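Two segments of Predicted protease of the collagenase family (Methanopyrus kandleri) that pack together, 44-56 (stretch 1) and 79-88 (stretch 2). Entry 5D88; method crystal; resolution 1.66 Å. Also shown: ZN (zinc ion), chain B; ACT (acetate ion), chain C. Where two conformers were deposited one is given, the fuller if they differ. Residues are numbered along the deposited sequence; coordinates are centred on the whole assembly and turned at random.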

ATOM      1  N   ILE A  44      21.473   8.409  13.889  1.00 30.39           N
ATOM      2  CA  ILE A  44      20.121   8.180  14.370  1.00 29.40           C
ATOM      3  C   ILE A  44      19.129   8.530  13.271  1.00 28.85           C
ATOM      4  O   ILE A  44      19.411   9.331  12.366  1.00 29.68           O
ATOM      5  CB  ILE A  44      19.816   8.972  15.659  1.00 33.43           C
ATOM      6  CG1 ILE A  44      20.039  10.466  15.425  1.00 33.53           C
ATOM      7  CG2 ILE A  44      20.682   8.446  16.811  1.00 34.28           C
ATOM      8  CD1 ILE A  44      19.143  11.351  16.220  1.00 36.73           C
ATOM      9  N   VAL A  45      17.961   7.891  13.356  1.00 28.03           N
ATOM     10  CA  VAL A  45      16.825   8.107  12.464  1.00 27.11           C
ATOM     11  C   VAL A  45      15.704   8.653  13.327  1.00 28.34           C
ATOM     12  O   VAL A  45      15.293   7.997  14.288  1.00 28.99           O
ATOM     13  CB  VAL A  45      16.401   6.801  11.767  1.00 28.35           C
ATOM     14  CG1 VAL A  45      15.158   6.996  10.914  1.00 28.48           C
ATOM     15  CG2 VAL A  45      17.539   6.278  10.939  1.00 29.94           C
ATOM     16  N   VAL A  46      15.220   9.849  13.007  1.00 27.61           N
ATOM     17  CA  VAL A  46      14.257  10.547  13.842  1.00 27.40           C
ATOM     18  C   VAL A  46      12.985  10.789  13.033  1.00 25.23           C
ATOM     19  O   VAL A  46      13.040  11.358  11.930  1.00 26.21           O
ATOM     20  CB  VAL A  46      14.834  11.865  14.403  1.00 30.87           C
ATOM     21  CG1 VAL A  46      15.267  12.793  13.312  1.00 36.57           C
ATOM     22  CG2 VAL A  46      13.836  12.551  15.299  1.00 30.57           C
ATOM     23  N   PRO A  47      11.823  10.353  13.517  1.00 25.37           N
ATOM     24  CA  PRO A  47      10.567  10.595  12.792  1.00 25.03           C
ATOM     25  C   PRO A  47      10.245  12.073  12.755  1.00 25.07           C
ATOM     26  O   PRO A  47      10.225  12.732  13.801  1.00 27.18           O
ATOM     27  CB  PRO A  47       9.517   9.838  13.621  1.00 25.48           C
ATOM     28  CG  PRO A  47      10.267   8.968  14.498  1.00 26.99           C
ATOM     29  CD  PRO A  47      11.585   9.609  14.759  1.00 25.59           C
ATOM     30  N   VAL A  48       9.936  12.575  11.561  1.00 25.14           N
ATOM     31  CA  VAL A  48       9.459  13.950  11.440  0.76 25.48           C
ATOM     32  C   VAL A  48       7.947  13.851  11.292  1.00 26.13           C
ATOM     33  O   VAL A  48       7.380  13.957  10.200  1.00 26.10           O
ATOM     34  CB  VAL A  48      10.156  14.735  10.313  0.76 26.70           C
ATOM     35  CG1 VAL A  48      11.592  15.062  10.748  0.76 28.27           C
ATOM     36  CG2 VAL A  48      10.153  13.980   8.992  0.76 27.41           C
ATOM     37  N   THR A  49       7.306  13.650  12.437  1.00 26.34           N
ATOM     38  CA  THR A  49       5.934  13.177  12.522  1.00 25.53           C
ATOM     39  C   THR A  49       4.969  13.957  11.651  1.00 25.08           C
ATOM     40  O   THR A  49       4.171  13.368  10.910  1.00 25.30           O
ATOM     41  CB  THR A  49       5.524  13.246  13.982  1.00 27.43           C
ATOM     42  OG1 THR A  49       6.535  12.565  14.747  1.00 27.36           O
ATOM     43  CG2 THR A  49       4.174  12.611  14.187  1.00 27.12           C
ATOM     44  N   GLU A  50       4.971  15.280  11.782  1.00 25.99           N
ATOM     45  CA  GLU A  50       3.941  16.078  11.146  1.00 26.26           C
ATOM     46  C   GLU A  50       4.062  16.096   9.621  1.00 24.31           C
ATOM     47  O   GLU A  50       3.153  16.590   8.965  1.00 25.85           O
ATOM     48  CB  GLU A  50       3.968  17.508  11.707  1.00 30.82           C
ATOM     49  CG  GLU A  50       5.141  18.362  11.262  1.00 35.53           C
ATOM     50  CD  GLU A  50       4.921  19.857  11.499  1.00 43.25           C
ATOM     51  OE1 GLU A  50       4.090  20.483  10.809  1.00 47.87           O
ATOM     52  OE2 GLU A  50       5.594  20.423  12.373  1.00 46.65           O
ATOM     53  N   HIS A  51       5.114  15.520   9.050  1.00 23.72           N
ATOM     54  CA  HIS A  51       5.242  15.389   7.613  1.00 24.95           C
ATOM     55  C   HIS A  51       4.896  14.006   7.082  1.00 25.98           C
ATOM     56  O   HIS A  51       4.955  13.800   5.862  1.00 25.16           O
ATOM     57  CB  HIS A  51       6.643  15.808   7.216  1.00 28.41           C
ATOM     58  CG  HIS A  51       6.889  17.247   7.513  1.00 32.84           C
ATOM     59  ND1 HIS A  51       7.891  17.690   8.347  1.00 39.03           N
ATOM     60  CD2 HIS A  51       6.200  18.346   7.132  1.00 32.21           C
ATOM     61  CE1 HIS A  51       7.832  19.008   8.436  1.00 39.10           C
ATOM     62  NE2 HIS A  51       6.814  19.431   7.709  1.00 37.98           N
ATOM     63  N   GLY A  52       4.495  13.076   7.956  1.00 23.66           N
ATOM     64  CA  GLY A  52       3.981  11.785   7.541  1.00 22.63           C
ATOM     65  C   GLY A  52       4.972  10.652   7.711  1.00 21.80           C
ATOM     66  O   GLY A  52       6.019  10.605   7.053  1.00 22.30           O
ATOM     67  N   VAL A  53       4.631   9.738   8.617  1.00 21.51           N
ATOM     68  CA  VAL A  53       5.438   8.573   8.958  1.00 22.34           C
ATOM     69  C   VAL A  53       4.546   7.335   8.864  1.00 22.13           C
ATOM     70  O   VAL A  53       3.466   7.301   9.466  1.00 22.31           O
ATOM     71  CB  VAL A  53       6.045   8.702  10.370  1.00 22.82           C
ATOM     72  CG1 VAL A  53       6.871   7.452  10.699  1.00 22.72           C
ATOM     73  CG2 VAL A  53       6.922   9.961  10.455  1.00 24.27           C
ATOM     74  N   ALA A  54       4.987   6.334   8.094  1.00 22.36           N
ATOM     75  CA  ALA A  54       4.284   5.056   7.980  1.00 22.17           C
ATOM     76  C   ALA A  54       4.788   4.005   8.956  1.00 21.46           C
ATOM     77  O   ALA A  54       4.043   3.084   9.315  1.00 23.53           O
ATOM     78  CB  ALA A  54       4.417   4.510   6.558  1.00 21.47           C
ATOM     79  N   THR A  55       6.048   4.086   9.355  1.00 21.69           N
ATOM     80  CA  THR A  55       6.581   3.136  10.322  1.00 22.42           C
ATOM     81  C   THR A  55       5.750   3.214  11.596  1.00 22.39           C
ATOM     82  O   THR A  55       5.401   4.304  12.054  1.00 23.08           O
ATOM     83  CB  THR A  55       8.053   3.449  10.596  1.00 24.79           C
ATOM     84  OG1 THR A  55       8.842   3.110   9.441  1.00 25.43           O
ATOM     85  CG2 THR A  55       8.602   2.644  11.740  1.00 27.38           C
ATOM     86  N   LEU A  56       5.415   2.045  12.142  1.00 23.48           N
ATOM     87  CA  LEU A  56       4.498   1.914  13.276  1.00 24.16           C
ATOM     88  C   LEU A  56       5.296   1.938  14.575  1.00 26.90           C
ATOM     89  O   LEU A  56       6.010   0.974  14.900  1.00 27.94           O
ATOM     90  CB  LEU A  56       3.684   0.627  13.160  1.00 24.31           C
ATOM     91  CG  LEU A  56       2.859   0.441  11.880  1.00 24.20           C
ATOM     92  CD1 LEU A  56       2.117  -0.882  11.865  1.00 27.15           C
ATOM     93  CD2 LEU A  56       1.880   1.597  11.680  1.00 25.58           C
TER
HETATM   94 ZN    ZN B 301      -4.232   7.763   1.870  0.50 23.67          ZN
HETATM   95  C   ACT C 302       7.097  -1.097  11.161  1.00 29.69           C
HETATM   96  O   ACT C 302       7.699  -1.873  10.380  1.00 28.53           O
HETATM   97  OXT ACT C 302       6.250  -0.334  10.641  1.00 30.11           O
HETATM   98  CH3 ACT C 302       7.355  -1.109  12.643  1.00 29.97           C
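Stretch 2 (79-88) SVQALMDFTC

The strongest polar feature of this contact is a buried carboxylate that reads the loop of stretch 1. Asp85, with chi1 in the p rotamer, has a CA-to-CB bond that points sideways, yet its end comes nearer to stretch 1. Its OD2 accepts a hydrogen bond from Thr55 OG1 at 2.7 Å, while its OD1 takes two backbone amides, Ala54 N at 2.9 Å and Thr55 N at 3.3 Å. One side chain thus satisfies three donors in two consecutive residues, fixing a stretch of loop that offers no regular backbone pairing here. The rule is economical: where strand pairing stops, a buried acid can replace it.

Before that point the backbones do the work. Residues 79-83 of stretch 2 form a strand that runs parallel to strand 44-47, the N-to-C directions differing by 31° (signed crossing angle -31°) and the axes approaching to 4.4 Å. The ladder alternates as a parallel pair should. Ile44 N donates to Ser79 O at 2.9 Å and Ile44 O receives Gln81 N at 2.9 Å; Val46 N then donates to Gln81 O at 2.9 Å and Val46 O receives Leu83 N at 2.8 Å. Val48 N closes the series on Leu83 O at 3.0 Å. Odd and even residues of stretch 1 therefore play different parts: Ile44, Val46 and Val48 use their amides, whereas Val45 and Pro47 lie between the rungs. Proline has no amide hydrogen to give, and at this position none is called for by stretch 2; instead its CA makes a CA-H...O contact with Leu83 O at 3.6 Å.

The register is Ile44 opposite Val80, Val45 opposite Gln81, Val46 opposite Ala82 and Pro47 opposite Leu83, with CA-CA separations of 4.4 to 5.1 Å. Side chains sort accordingly. Ile44, Val46, Val80 and Ala82 share one face, where Val46 CG1 meets Val80 CG1 at 4.1 Å. On the other, Val45 CG1 packs on Leu83 CB at 3.7 Å. Leu83, the residue most covered by the partner stretch, also reaches past the strand: its CD2 lies 4.0 Å from Val53 CG1 and 4.0 Å from Thr55 CB, so it bridges strand and loop.

Between the two, stretch 1 passes through a short 3-10 segment, 49-51, whose Thr49 and Glu50 make no contact with stretch 2. Val48 CG2 lies 3.7 Å from Met84 CB, and Met84 SD approaches His51 CB at 3.5 Å, lying obliquely to the imidazole ring. Gly52 then brings the chain back: its O accepts a weak hydrogen bond from Phe86 N at 3.3 Å and lies at the edge of the Phe86 ring. Glycine is required twice over, since at phi/psi 104/114 a CB would jam against the preceding carbonyl O and would also fall 2.9 Å from Phe86 CD2. Farther out, Ala54 CB rests 3.9 Å from Thr87 CG2. Cys88, beyond reach of stretch 1, binds the zinc ion through SG at 2.3 Å.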

ATOM      1  N   SER A  79      25.491  11.212  12.840  1.00 39.16           N
ATOM      2  CA  SER A  79      24.732  11.587  11.655  1.00 38.36           C
ATOM      3  C   SER A  79      23.240  11.463  11.953  1.00 34.03           C
ATOM      4  O   SER A  79      22.825  10.738  12.862  1.00 34.38           O
ATOM      5  CB  SER A  79      25.116  10.715  10.456  1.00 39.99           C
ATOM      6  OG  SER A  79      26.488  10.870  10.154  1.00 43.12           O
ATOM      7  N   VAL A  80      22.434  12.194  11.189  1.00 32.76           N
ATOM      8  CA  VAL A  80      20.999  12.299  11.439  1.00 33.13           C
ATOM      9  C   VAL A  80      20.232  12.113  10.142  1.00 30.90           C
ATOM     10  O   VAL A  80      20.454  12.843   9.168  1.00 31.66           O
ATOM     11  CB  VAL A  80      20.627  13.653  12.073  1.00 33.51           C
ATOM     12  CG1 VAL A  80      19.120  13.770  12.239  1.00 34.75           C
ATOM     13  CG2 VAL A  80      21.352  13.823  13.410  1.00 35.46           C
ATOM     14  N   GLN A  81      19.280  11.191  10.150  1.00 27.38           N
ATOM     15  CA  GLN A  81      18.338  11.074   9.053  1.00 26.57           C
ATOM     16  C   GLN A  81      16.921  11.280   9.562  1.00 26.58           C
ATOM     17  O   GLN A  81      16.556  10.820  10.647  1.00 27.97           O
ATOM     18  CB  GLN A  81      18.465   9.724   8.351  1.00 27.96           C
ATOM     19  CG  GLN A  81      19.797   9.568   7.638  1.00 29.32           C
ATOM     20  CD  GLN A  81      20.020   8.199   7.023  1.00 30.08           C
ATOM     21  OE1 GLN A  81      19.324   7.231   7.327  1.00 29.38           O
ATOM     22  NE2 GLN A  81      21.023   8.112   6.159  1.00 30.99           N
ATOM     23  N   ALA A  82      16.153  12.031   8.787  1.00 27.15           N
ATOM     24  CA  ALA A  82      14.736  12.223   9.037  1.00 25.14           C
ATOM     25  C   ALA A  82      13.965  11.043   8.470  1.00 25.37           C
ATOM     26  O   ALA A  82      14.165  10.665   7.313  1.00 27.38           O
ATOM     27  CB  ALA A  82      14.256  13.517   8.372  1.00 26.63           C
ATOM     28  N   LEU A  83      13.065  10.488   9.271  1.00 25.01           N
ATOM     29  CA  LEU A  83      12.141   9.451   8.825  1.00 24.62           C
ATOM     30  C   LEU A  83      10.835  10.120   8.422  1.00 22.83           C
ATOM     31  O   LEU A  83      10.106  10.654   9.270  1.00 25.17           O
ATOM     32  CB  LEU A  83      11.923   8.409   9.921  1.00 23.25           C
ATOM     33  CG  LEU A  83      10.992   7.234   9.614  1.00 24.76           C
ATOM     34  CD1 LEU A  83      11.574   6.351   8.494  1.00 27.26           C
ATOM     35  CD2 LEU A  83      10.784   6.420  10.859  1.00 27.26           C
ATOM     36  N   MET A  84      10.552  10.086   7.125  1.00 22.94           N
ATOM     37  CA  MET A  84       9.372  10.714   6.519  1.00 21.23           C
ATOM     38  C   MET A  84       8.838   9.722   5.489  1.00 22.75           C
ATOM     39  O   MET A  84       8.752   9.997   4.298  1.00 23.85           O
ATOM     40  CB  MET A  84       9.716  12.057   5.872  1.00 24.14           C
ATOM     41  CG  MET A  84       8.487  12.865   5.516  1.00 27.44           C
ATOM     42  SD  MET A  84       8.921  14.482   4.878  1.00 27.78           S
ATOM     43  CE  MET A  84       9.738  13.968   3.410  1.00 29.48           C
ATOM     44  N   ASP A  85       8.490   8.520   5.957  1.00 21.31           N
ATOM     45  CA  ASP A  85       8.267   7.396   5.058  1.00 21.24           C
ATOM     46  C   ASP A  85       6.796   7.064   4.873  1.00 21.67           C
ATOM     47  O   ASP A  85       6.454   5.909   4.639  1.00 22.40           O
ATOM     48  CB  ASP A  85       9.044   6.162   5.509  1.00 21.84           C
ATOM     49  CG  ASP A  85       8.570   5.583   6.826  1.00 22.74           C
ATOM     50  OD1 ASP A  85       7.822   6.216   7.566  1.00 23.22           O
ATOM     51  OD2 ASP A  85       8.981   4.450   7.122  1.00 26.13           O
ATOM     52  N   PHE A  86       5.935   8.073   4.903  1.00 21.12           N
ATOM     53  CA  PHE A  86       4.538   7.873   4.559  1.00 21.75           C
ATOM     54  C   PHE A  86       4.384   7.103   3.254  1.00 21.19           C
ATOM     55  O   PHE A  86       5.141   7.298   2.294  1.00 23.17           O
ATOM     56  CB  PHE A  86       3.794   9.214   4.462  1.00 22.38           C
ATOM     57  CG  PHE A  86       4.321  10.159   3.424  1.00 22.41           C
ATOM     58  CD1 PHE A  86       3.911  10.049   2.106  1.00 23.05           C
ATOM     59  CD2 PHE A  86       5.187  11.182   3.782  1.00 22.25           C
ATOM     60  CE1 PHE A  86       4.352  10.924   1.167  1.00 25.14           C
ATOM     61  CE2 PHE A  86       5.641  12.084   2.844  1.00 24.37           C
ATOM     62  CZ  PHE A  86       5.229  11.953   1.527  1.00 26.30           C
ATOM     63  N   THR A  87       3.370   6.235   3.216  1.00 21.29           N
ATOM     64  CA  THR A  87       3.056   5.481   2.013  1.00 21.60           C
ATOM     65  C   THR A  87       1.891   6.071   1.243  1.00 22.52           C
ATOM     66  O   THR A  87       1.558   5.570   0.157  1.00 22.95           O
ATOM     67  CB  THR A  87       2.781   4.016   2.369  1.00 21.70           C
ATOM     68  OG1 THR A  87       1.804   3.919   3.417  1.00 23.50           O
ATOM     69  CG2 THR A  87       4.089   3.354   2.799  1.00 23.03           C
ATOM     70  N   CYS A  88       1.273   7.126   1.777  1.00 21.65           N
ATOM     71  CA  CYS A  88       0.168   7.817   1.131  1.00 22.68           C
ATOM     72  C   CYS A  88       0.138   9.252   1.633  1.00 22.28           C
ATOM     73  O   CYS A  88       0.287   9.491   2.832  1.00 23.24           O
ATOM     74  CB  CYS A  88      -1.180   7.140   1.413  1.00 21.72           C
ATOM     75  SG  CYS A  88      -2.515   7.801   0.385  1.00 22.00           S
TER